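Local coordinates for protein nucleoporin NUP145 (Chaetomium thermophilum, PDB 5HB6) that probably helps build the nuclear pore complex and support nucleocytoplasmic transport, this chain being its Nup98-type autopeptidase domain, at residues D12-N17 with I48-L53; G26-R31 with S36-V41; G55-L60 with T66-A71. The protein carries 1 engineered substitution. All coordinates share one frame; numbering follows the deposited sequence. Where two conformers were deposited one is given.

Contact 1. Residues D12-N17 with I48-L53. With SO4 (sulfate ion), chain D.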
loop_
_atom_site.group_PDB
_atom_site.type_symbol
_atom_site.label_atom_id
_atom_site.label_comp_id
_atom_site.label_asym_id
_atom_site.label_seq_id
_atom_site.Cartn_x
_atom_site.Cartn_y
_atom_site.Cartn_z
ATOM N N ASP A 12 4.187 11.142 -15.904
ATOM C CA ASP A 12 4.301 12.354 -15.099
ATOM C C ASP A 12 5.670 12.410 -14.436
ATOM O O ASP A 12 6.307 13.463 -14.371
ATOM C CB ASP A 12 3.275 12.352 -13.946
ATOM C CG ASP A 12 1.801 12.558 -14.363
ATOM O OD1 ASP A 12 1.528 13.126 -15.455
ATOM O OD2 ASP A 12 0.906 12.171 -13.505
ATOM N N ILE A 13 6.114 11.284 -13.879
ATOM C CA ILE A 13 7.363 11.262 -13.124
ATOM C C ILE A 13 8.552 11.436 -14.062
ATOM O O ILE A 13 9.514 12.157 -13.753
ATOM C CB ILE A 13 7.445 9.960 -12.310
ATOM C CG1 ILE A 13 6.326 9.935 -11.258
ATOM C CG2 ILE A 13 8.807 9.839 -11.633
ATOM C CD1 ILE A 13 6.054 8.555 -10.712
ATOM N N ARG A 14 8.488 10.815 -15.239
ATOM C CA ARG A 14 9.564 10.973 -16.211
ATOM C C ARG A 14 9.700 12.418 -16.672
ATOM O O ARG A 14 10.794 12.867 -17.061
ATOM C CB ARG A 14 9.291 10.052 -17.398
ATOM C CG ARG A 14 9.596 8.601 -17.096
ATOM C CD ARG A 14 8.978 7.656 -18.115
ATOM N NE ARG A 14 9.177 6.273 -17.699
ATOM C CZ ARG A 14 8.314 5.287 -17.910
ATOM N NH1 ARG A 14 7.174 5.505 -18.549
ATOM N NH2 ARG A 14 8.599 4.071 -17.478
ATOM N N ALA A 15 8.600 13.155 -16.659
ATOM C CA ALA A 15 8.611 14.550 -17.063
ATOM C C ALA A 15 9.074 15.496 -15.963
ATOM O O ALA A 15 9.260 16.687 -16.232
ATOM C CB ALA A 15 7.224 14.951 -17.546
ATOM N N MET A 16 9.281 15.003 -14.749
ATOM C CA MET A 16 9.777 15.841 -13.672
ATOM C C MET A 16 11.258 16.130 -13.883
ATOM O O MET A 16 11.982 15.355 -14.512
ATOM C CB MET A 16 9.602 15.126 -12.332
ATOM C CG MET A 16 8.159 14.948 -11.936
ATOM S SD MET A 16 8.043 14.055 -10.393
ATOM C CE MET A 16 6.268 13.923 -10.191
ATOM N N ASN A 17 11.719 17.238 -13.302
ATOM C CA ASN A 17 13.145 17.536 -13.336
ATOM C C ASN A 17 13.875 16.742 -12.255
ATOM O O ASN A 17 13.284 15.949 -11.513
ATOM C CB ASN A 17 13.405 19.047 -13.285
ATOM C CG ASN A 17 12.933 19.698 -11.993
ATOM O OD1 ASN A 17 12.943 19.094 -10.920
ATOM N ND2 ASN A 17 12.517 20.951 -12.096
ATOM N N ILE A 48 14.659 4.257 -9.522
ATOM C CA ILE A 48 13.717 3.148 -9.594
ATOM C C ILE A 48 13.248 3.017 -11.037
ATOM O O ILE A 48 12.977 4.023 -11.703
ATOM C CB ILE A 48 12.538 3.399 -8.634
ATOM C CG1 ILE A 48 13.034 3.248 -7.194
ATOM C CG2 ILE A 48 11.393 2.444 -8.917
ATOM C CD1 ILE A 48 12.074 3.735 -6.145
ATOM N N ASN A 49 13.167 1.775 -11.519
ATOM C CA ASN A 49 12.729 1.485 -12.883
ATOM C C ASN A 49 11.210 1.452 -12.917
ATOM O O ASN A 49 10.583 0.459 -12.531
ATOM C CB ASN A 49 13.306 0.153 -13.344
ATOM C CG ASN A 49 12.928 -0.196 -14.783
ATOM O OD1 ASN A 49 12.197 0.539 -15.449
ATOM N ND2 ASN A 49 13.441 -1.326 -15.269
ATOM N N LEU A 50 10.611 2.542 -13.387
ATOM C CA LEU A 50 9.162 2.659 -13.379
ATOM C C LEU A 50 8.497 1.691 -14.341
ATOM O O LEU A 50 7.294 1.452 -14.220
ATOM C CB LEU A 50 8.748 4.087 -13.715
ATOM C CG LEU A 50 9.235 5.171 -12.767
ATOM C CD1 LEU A 50 9.023 6.522 -13.422
ATOM C CD2 LEU A 50 8.474 5.083 -11.471
ATOM N N ASP A 51 9.246 1.131 -15.289
ATOM C CA ASP A 51 8.710 0.134 -16.199
ATOM C C ASP A 51 8.773 -1.272 -15.627
ATOM O O ASP A 51 8.270 -2.208 -16.255
ATOM C CB ASP A 51 9.460 0.172 -17.532
ATOM C CG ASP A 51 8.919 1.234 -18.475
ATOM O OD1 ASP A 51 7.686 1.478 -18.465
ATOM O OD2 ASP A 51 9.725 1.829 -19.217
ATOM N N ASP A 52 9.378 -1.450 -14.459
ATOM C CA ASP A 52 9.455 -2.755 -13.830
ATOM C C ASP A 52 9.229 -2.568 -12.344
ATOM O O ASP A 52 10.027 -2.975 -11.498
ATOM C CB ASP A 52 10.778 -3.449 -14.123
ATOM C CG ASP A 52 10.746 -4.914 -13.761
ATOM O OD1 ASP A 52 9.629 -5.480 -13.722
ATOM O OD2 ASP A 52 11.826 -5.499 -13.515
ATOM N N LEU A 53 8.107 -1.932 -12.028
ATOM C CA LEU A 53 7.678 -1.674 -10.664
ATOM C C LEU A 53 6.529 -2.585 -10.267
ATOM O O LEU A 53 6.615 -3.303 -9.256
ATOM C CB LEU A 53 7.248 -0.208 -10.550
ATOM C CG LEU A 53 7.095 0.390 -9.156
ATOM C CD1 LEU A 53 7.368 1.900 -9.197
ATOM C CD2 LEU A 53 5.713 0.118 -8.624
HETATM S S SO4 D . 12.219 4.807 -15.969
HETATM O O1 SO4 D . 12.261 4.689 -14.509
HETATM O O2 SO4 D . 11.991 6.207 -16.323
HETATM O O3 SO4 D . 11.167 3.932 -16.488
HETATM O O4 SO4 D . 13.493 4.372 -16.530
#
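The flat guanidinium of Arg-14 is met at its edge, where both Asp-51 OD1 and a sulfate ion lie near its plane, while Leu-50 CB approaches it obliquely. The two charged side chains cross at about a right angle, and the carboxylate plane of Asp-51 is turned 46° from that of the guanidinium. The salt bridge, Arg-14 NH2 to Asp-51 OD1 at 2.9 Å, includes a weak hydrogen bond, bent to 145°. Two straighter bonds hold the sulfate: Arg-14 NH2 donates to sulfate O3 at 2.8 Å and Arg-14 NE to sulfate O2 at 3.1 Å, with a weak third bond from NE to O3. The chain, extended from CG to NE, carries the guanidinium from helix 10-14 to the loop. On the loop side the backbone N of Leu-50 gives sulfate O1 an almost perfectly straight bond, 2.9 Å long and 178° at the hydrogen. The loop itself is folded by an Asx turn: Asn-49 OD1 accepts from Asp-51 N at 3.0 Å, the donor standing above the carbonyl plane. Beside this polar cluster, Ile-13 CG2 lies against Leu-50 CD1 at 3.8 Å, a buried apolar contact between helix and loop. Ile-13 also packs on Phe-27 and Leu-45, and helix 18-21 supplies Arg-21, whose NH2 is another donor to the sulfate. The anion, probably from the crystallisation liquor, thus joins helices 10-14 and 18-21 to the loop through Arg-14, Arg-21 and the amide of Leu-50. Such donors would probably suit other tetrahedral oxyanions, and Asp-51 probably offsets part of the local positive charge.

Contact 2. Residues G26-R31 with S36-V41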
loop_
_atom_site.group_PDB
_atom_site.type_symbol
_atom_site.label_atom_id
_atom_site.label_comp_id
_atom_site.label_asym_id
_atom_site.label_seq_id
_atom_site.Cartn_x
_atom_site.Cartn_y
_atom_site.Cartn_z
ATOM N N GLY A 26 2.909 12.278 -2.664
ATOM C CA GLY A 26 1.645 11.646 -2.975
ATOM C C GLY A 26 1.753 10.401 -3.813
ATOM O O GLY A 26 0.768 10.012 -4.456
ATOM N N PHE A 27 2.926 9.769 -3.845
ATOM C CA PHE A 27 3.114 8.607 -4.702
ATOM C C PHE A 27 2.233 7.466 -4.208
ATOM O O PHE A 27 2.269 7.111 -3.034
ATOM C CB PHE A 27 4.584 8.191 -4.759
ATOM C CG PHE A 27 4.864 7.132 -5.774
ATOM C CD1 PHE A 27 4.533 7.321 -7.108
ATOM C CD2 PHE A 27 5.444 5.927 -5.407
ATOM C CE1 PHE A 27 4.790 6.340 -8.037
ATOM C CE2 PHE A 27 5.718 4.961 -6.351
ATOM C CZ PHE A 27 5.367 5.159 -7.648
ATOM N N THR A 28 1.482 6.878 -5.133
ATOM C CA THR A 28 0.476 5.874 -4.819
ATOM C C THR A 28 0.584 4.788 -5.870
ATOM O O THR A 28 0.626 5.101 -7.059
ATOM C CB THR A 28 -0.931 6.486 -4.868
ATOM O OG1 THR A 28 -0.996 7.571 -3.939
ATOM C CG2 THR A 28 -2.000 5.492 -4.494
ATOM N N VAL A 29 0.643 3.529 -5.439
ATOM C CA VAL A 29 0.577 2.373 -6.319
ATOM C C VAL A 29 -0.657 1.598 -5.945
ATOM O O VAL A 29 -0.859 1.286 -4.769
ATOM C CB VAL A 29 1.837 1.498 -6.211
ATOM C CG1 VAL A 29 1.699 0.229 -7.092
ATOM C CG2 VAL A 29 3.062 2.292 -6.634
ATOM N N GLY A 30 -1.513 1.333 -6.935
ATOM C CA GLY A 30 -2.744 0.622 -6.677
ATOM C C GLY A 30 -2.954 -0.504 -7.670
ATOM O O GLY A 30 -2.245 -0.619 -8.677
ATOM N N ARG A 31 -3.936 -1.331 -7.365
ATOM C CA ARG A 31 -4.350 -2.371 -8.292
ATOM C C ARG A 31 -5.847 -2.553 -8.159
ATOM O O ARG A 31 -6.364 -2.708 -7.055
ATOM C CB ARG A 31 -3.605 -3.686 -8.084
ATOM C CG ARG A 31 -3.912 -4.744 -9.132
ATOM C CD ARG A 31 -3.104 -5.997 -8.881
ATOM N NE ARG A 31 -3.171 -6.878 -10.034
ATOM C CZ ARG A 31 -2.571 -8.056 -10.135
ATOM N NH1 ARG A 31 -1.893 -8.559 -9.118
ATOM N NH2 ARG A 31 -2.680 -8.750 -11.254
ATOM N N SER A 36 -4.513 -0.299 -2.454
ATOM C CA SER A 36 -3.512 0.706 -2.758
ATOM C C SER A 36 -2.521 0.852 -1.625
ATOM O O SER A 36 -2.813 0.554 -0.464
ATOM C CB SER A 36 -4.155 2.070 -3.065
ATOM O OG SER A 36 -4.888 2.503 -1.934
ATOM N N VAL A 37 -1.344 1.361 -2.000
ATOM C CA VAL A 37 -0.299 1.780 -1.070
ATOM C C VAL A 37 0.004 3.246 -1.388
ATOM O O VAL A 37 0.387 3.582 -2.515
ATOM C CB VAL A 37 0.967 0.928 -1.232
ATOM C CG1 VAL A 37 2.038 1.362 -0.259
ATOM C CG2 VAL A 37 0.653 -0.540 -1.091
ATOM N N GLN A 38 -0.224 4.107 -0.410
ATOM C CA GLN A 38 0.004 5.545 -0.518
ATOM C C GLN A 38 1.196 5.879 0.358
ATOM O O GLN A 38 1.111 5.791 1.583
ATOM C CB GLN A 38 -1.210 6.345 -0.046
ATOM C CG GLN A 38 -2.450 6.183 -0.900
ATOM C CD GLN A 38 -3.667 6.879 -0.302
ATOM O OE1 GLN A 38 -3.813 8.084 -0.448
ATOM N NE2 GLN A 38 -4.524 6.132 0.401
ATOM N N PHE A 39 2.306 6.274 -0.257
ATOM C CA PHE A 39 3.489 6.616 0.522
ATOM C C PHE A 39 3.283 7.969 1.197
ATOM O O PHE A 39 2.830 8.933 0.560
ATOM C CB PHE A 39 4.744 6.526 -0.350
ATOM C CG PHE A 39 4.957 5.129 -0.881
ATOM C CD1 PHE A 39 5.589 4.172 -0.100
ATOM C CD2 PHE A 39 4.443 4.741 -2.104
ATOM C CE1 PHE A 39 5.747 2.877 -0.550
ATOM C CE2 PHE A 39 4.570 3.439 -2.556
ATOM C CZ PHE A 39 5.224 2.501 -1.774
ATOM N N LYS A 40 3.610 8.034 2.477
ATOM C CA LYS A 40 3.218 9.153 3.314
ATOM C C LYS A 40 4.233 10.286 3.327
ATOM O O LYS A 40 3.894 11.380 3.778
ATOM C CB LYS A 40 2.941 8.661 4.746
ATOM C CG LYS A 40 1.644 7.832 4.829
ATOM C CD LYS A 40 1.471 7.081 6.139
ATOM C CE LYS A 40 1.332 8.010 7.296
ATOM N NZ LYS A 40 1.065 7.231 8.547
ATOM N N VAL A 41 5.424 10.072 2.785
ATOM C CA VAL A 41 6.481 11.080 2.753
ATOM C C VAL A 41 6.933 11.168 1.305
ATOM O O VAL A 41 6.627 10.276 0.490
ATOM C CB VAL A 41 7.657 10.687 3.676
ATOM C CG1 VAL A 41 7.219 10.655 5.126
ATOM C CG2 VAL A 41 8.222 9.338 3.267
HETATM O O HOH W 1 3.494 11.797 0.105
HETATM O O HOH W 2 5.198 10.026 -2.002
HETATM O O HOH W 3 0.841 8.740 -1.312
HETATM O O HOH W 4 -1.545 9.850 -1.505
#
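The beta hairpin of strands 28-31 and 35-39 is joined here by the hydrogen-bonded pair Val-29 and Val-37 and by non-hydrogen-bonded pairs on both sides of it, Thr-28 with Gln-38 and Gly-30 with Ser-36. The short strand axes run antiparallel, 4.6 Å apart at closest. Val-37 N reaches Val-29 O at 2.8 Å, Val-29 N returns the bond to Val-37 O, and just before strand 28-31 Phe-27 O accepts from Phe-39 N at 2.9 Å. Water 3 donates to both Phe-27 O and Phe-39 O; water 1 bridges Gly-26 N and Phe-39 O, and water 2 bridges Phe-27 N and Val-41 O. Thr-28 and Gln-38 run alongside each other: with OG1 beside the backbone N (chi1 -58°), Thr-28 sets OG1 3.6 Å and CG2 3.7 Å from Gln-38 CG. A glycine in place of Thr-28 removes both branches and would probably leave the aliphatic part of Gln-38 without its packing partner on strand 28-31 and freer to swing. The Phe-27 and Phe-39 rings are nearly parallel (planes at 18°) but slid apart, and their closest approach is CD2 to CD2, 3.6 Å. Val-37 CG1 covers one face of the Phe-39 ring from within its own segment, 3.7 Å above the plane and nearer its edge than its centre. In the main sheet, strand 4-7 bonds to segment 26-31 and strand 85-89 to segment 36-41, while strand 58-61 packs on Val-29 and Val-37 through Val-58 and Leu-60.

Contact 3. Residues G55-L60 with T66-A71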
loop_
_atom_site.group_PDB
_atom_site.type_symbol
_atom_site.label_atom_id
_atom_site.label_comp_id
_atom_site.label_asym_id
_atom_site.label_seq_id
_atom_site.Cartn_x
_atom_site.Cartn_y
_atom_site.Cartn_z
ATOM N N GLY A 55 4.282 -5.537 -9.622
ATOM C CA GLY A 55 4.519 -6.962 -9.540
ATOM C C GLY A 55 5.958 -7.363 -9.328
ATOM O O GLY A 55 6.247 -8.566 -9.257
ATOM N N THR A 56 6.863 -6.396 -9.192
ATOM C CA THR A 56 8.293 -6.640 -9.067
ATOM C C THR A 56 8.817 -5.947 -7.814
ATOM O O THR A 56 9.461 -6.577 -6.976
ATOM C CB THR A 56 8.999 -6.122 -10.316
ATOM O OG1 THR A 56 8.551 -6.880 -11.447
ATOM C CG2 THR A 56 10.489 -6.262 -10.190
ATOM N N ILE A 57 8.581 -4.640 -7.711
ATOM C CA ILE A 57 8.900 -3.873 -6.506
ATOM C C ILE A 57 7.706 -3.828 -5.555
ATOM O O ILE A 57 7.829 -4.134 -4.365
ATOM C CB ILE A 57 9.363 -2.446 -6.896
ATOM C CG1 ILE A 57 10.675 -2.492 -7.694
ATOM C CG2 ILE A 57 9.546 -1.587 -5.658
ATOM C CD1 ILE A 57 11.200 -1.124 -8.137
ATOM N N VAL A 58 6.546 -3.437 -6.072
ATOM C CA VAL A 58 5.307 -3.381 -5.308
ATOM C C VAL A 58 4.401 -4.476 -5.844
ATOM O O VAL A 58 4.040 -4.469 -7.025
ATOM C CB VAL A 58 4.643 -1.997 -5.395
ATOM C CG1 VAL A 58 3.347 -1.981 -4.581
ATOM C CG2 VAL A 58 5.614 -0.900 -4.949
ATOM N N ILE A 59 4.015 -5.403 -4.969
ATOM C CA ILE A 59 3.172 -6.534 -5.355
ATOM C C ILE A 59 1.867 -6.396 -4.600
ATOM O O ILE A 59 1.864 -6.378 -3.359
ATOM C CB ILE A 59 3.817 -7.898 -5.056
ATOM C CG1 ILE A 59 5.121 -8.050 -5.828
ATOM C CG2 ILE A 59 2.898 -9.008 -5.490
ATOM C CD1 ILE A 59 6.303 -7.553 -5.109
ATOM N N LEU A 60 0.771 -6.333 -5.348
ATOM C CA LEU A 60 -0.573 -6.224 -4.799
ATOM C C LEU A 60 -1.381 -7.420 -5.271
ATOM O O LEU A 60 -1.670 -7.557 -6.453
ATOM C CB LEU A 60 -1.217 -4.910 -5.248
ATOM C CG LEU A 60 -0.589 -3.680 -4.602
ATOM C CD1 LEU A 60 -1.068 -2.402 -5.241
ATOM C CD2 LEU A 60 -0.926 -3.629 -3.127
ATOM N N THR A 66 2.965 -6.056 -0.650
ATOM C CA THR A 66 4.374 -6.349 -0.423
ATOM C C THR A 66 5.194 -5.303 -1.162
ATOM O O THR A 66 4.893 -4.959 -2.311
ATOM C CB THR A 66 4.761 -7.770 -0.968
ATOM O OG1 THR A 66 3.965 -8.792 -0.365
ATOM C CG2 THR A 66 6.250 -8.098 -0.708
ATOM N N VAL A 67 6.212 -4.780 -0.496
ATOM C CA VAL A 67 7.148 -3.855 -1.120
ATOM C C VAL A 67 8.553 -4.397 -0.891
ATOM O O VAL A 67 8.946 -4.613 0.258
ATOM C CB VAL A 67 6.993 -2.435 -0.541
ATOM C CG1 VAL A 67 7.938 -1.454 -1.230
ATOM C CG2 VAL A 67 5.564 -1.971 -0.690
ATOM N N TYR A 68 9.318 -4.586 -1.991
ATOM C CA TYR A 68 10.659 -5.176 -2.006
ATOM C C TYR A 68 10.622 -6.639 -1.587
ATOM O O TYR A 68 11.003 -6.973 -0.458
ATOM C CB TYR A 68 11.640 -4.398 -1.122
ATOM C CG TYR A 68 11.905 -2.979 -1.589
ATOM C CD1 TYR A 68 12.513 -2.733 -2.802
ATOM C CD2 TYR A 68 11.530 -1.897 -0.813
ATOM C CE1 TYR A 68 12.754 -1.452 -3.229
ATOM C CE2 TYR A 68 11.752 -0.611 -1.233
ATOM C CZ TYR A 68 12.355 -0.381 -2.443
ATOM O OH TYR A 68 12.596 0.923 -2.847
ATOM N N PRO A 69 10.223 -7.543 -2.487
ATOM C CA PRO A 69 10.123 -8.964 -2.126
ATOM C C PRO A 69 11.463 -9.681 -2.025
ATOM O O PRO A 69 11.502 -10.779 -1.460
ATOM C CB PRO A 69 9.285 -9.549 -3.277
ATOM C CG PRO A 69 9.665 -8.704 -4.443
ATOM C CD PRO A 69 9.797 -7.305 -3.878
ATOM N N ASN A 70 12.551 -9.109 -2.545
ATOM C CA ASN A 70 13.861 -9.745 -2.518
ATOM C C ASN A 70 14.647 -9.147 -1.365
ATOM O O ASN A 70 15.055 -7.981 -1.420
ATOM C CB ASN A 70 14.587 -9.545 -3.846
ATOM C CG ASN A 70 15.949 -10.226 -3.884
ATOM O OD1 ASN A 70 16.393 -10.807 -2.896
ATOM N ND2 ASN A 70 16.609 -10.171 -5.034
ATOM N N ALA A 71 14.893 -9.961 -0.342
ATOM C CA ALA A 71 15.515 -9.452 0.872
ATOM C C ALA A 71 16.939 -8.961 0.632
ATOM O O ALA A 71 17.428 -8.104 1.375
ATOM C CB ALA A 71 15.481 -10.528 1.956
HETATM O O HOH W 5 1.839 -9.062 -1.990
#
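Ile-59 and Thr-66 form a hydrogen-bonded antiparallel pair: Ile-59 N gives to Thr-66 O at 2.8 Å, and Thr-66 N answers to Ile-59 O at 2.9 Å. Two residues on, Tyr-68 N donates to Ile-57 O at 2.8 Å, extending the pairing just past the strands. The side chains of this pair also touch, Ile-57 CG2 meeting Tyr-68 CE1 at 4.0 Å, obliquely to the ring. Between these bonds sits the non-hydrogen-bonded pair Val-58 and Val-67, whose CG2 methyls come no closer than 4.4 Å. The other face of this small sheet bears Ile-59 and Thr-66, and there Ile-59 CD1 reaches beyond its strand partner to Pro-69 CG, 3.6 Å away. Its torsions explain the reach: CG1 is anti to the carbonyl carbon and chi2 of 89° turns CD1 toward the proline. The same ring presses on the neighbouring backbone, with Pro-69 CD 3.2 Å from Thr-56 O. Water 5 links the two strands at Ile-59 O, to which it donates, and Thr-66 OG1, 2.7 Å from the water. Farther out, Gly-55 N bonds to Val-58 O and shapes the approach to strand 58-61, while Asp-52 pairs with Thr-56 OG1. Tyr-68 has a positive phi of 66°, which bends the chain out of the strand and brings Pro-69 over segment 55-60. Its hydroxyl is hydrogen-bonded to Leu-81 N, and Lys-74 NZ donates to Val-67 O. The hairpin is therefore held by main-chain bonds in its middle. Pro-69, lacking an N-H, cannot extend that pairing at the outgoing end; its ring carbons meet Ile-59 CD1 and Thr-56 O instead.

Overall arrangement
Contact 2 is nested in the chain loop that contact 1 closes; contact 3 follows both in sequence. Contact 2 is the most central, its centre about 6 Å from that of the chain, against about 11 Å for contact 3 and 18 Å for contact 1 with its sulfate. Centres of contacts 1 and 2, and of 2 and 3, are about 14 Å apart, those of 1 and 3 about 17 Å. Ile-13 CD1 meets Phe-27 CE1 at 3.7 Å, tying the first two together. Contacts 1 and 3 meet through Leu-53 O and Val-58 N, a probable hydrogen bond of 3.2 Å. Between contacts 2 and 3, Val-29 CG1 packs on Val-58 CG1, and Arg-31 NH1 probably hydrogen-bonds to Leu-60 O.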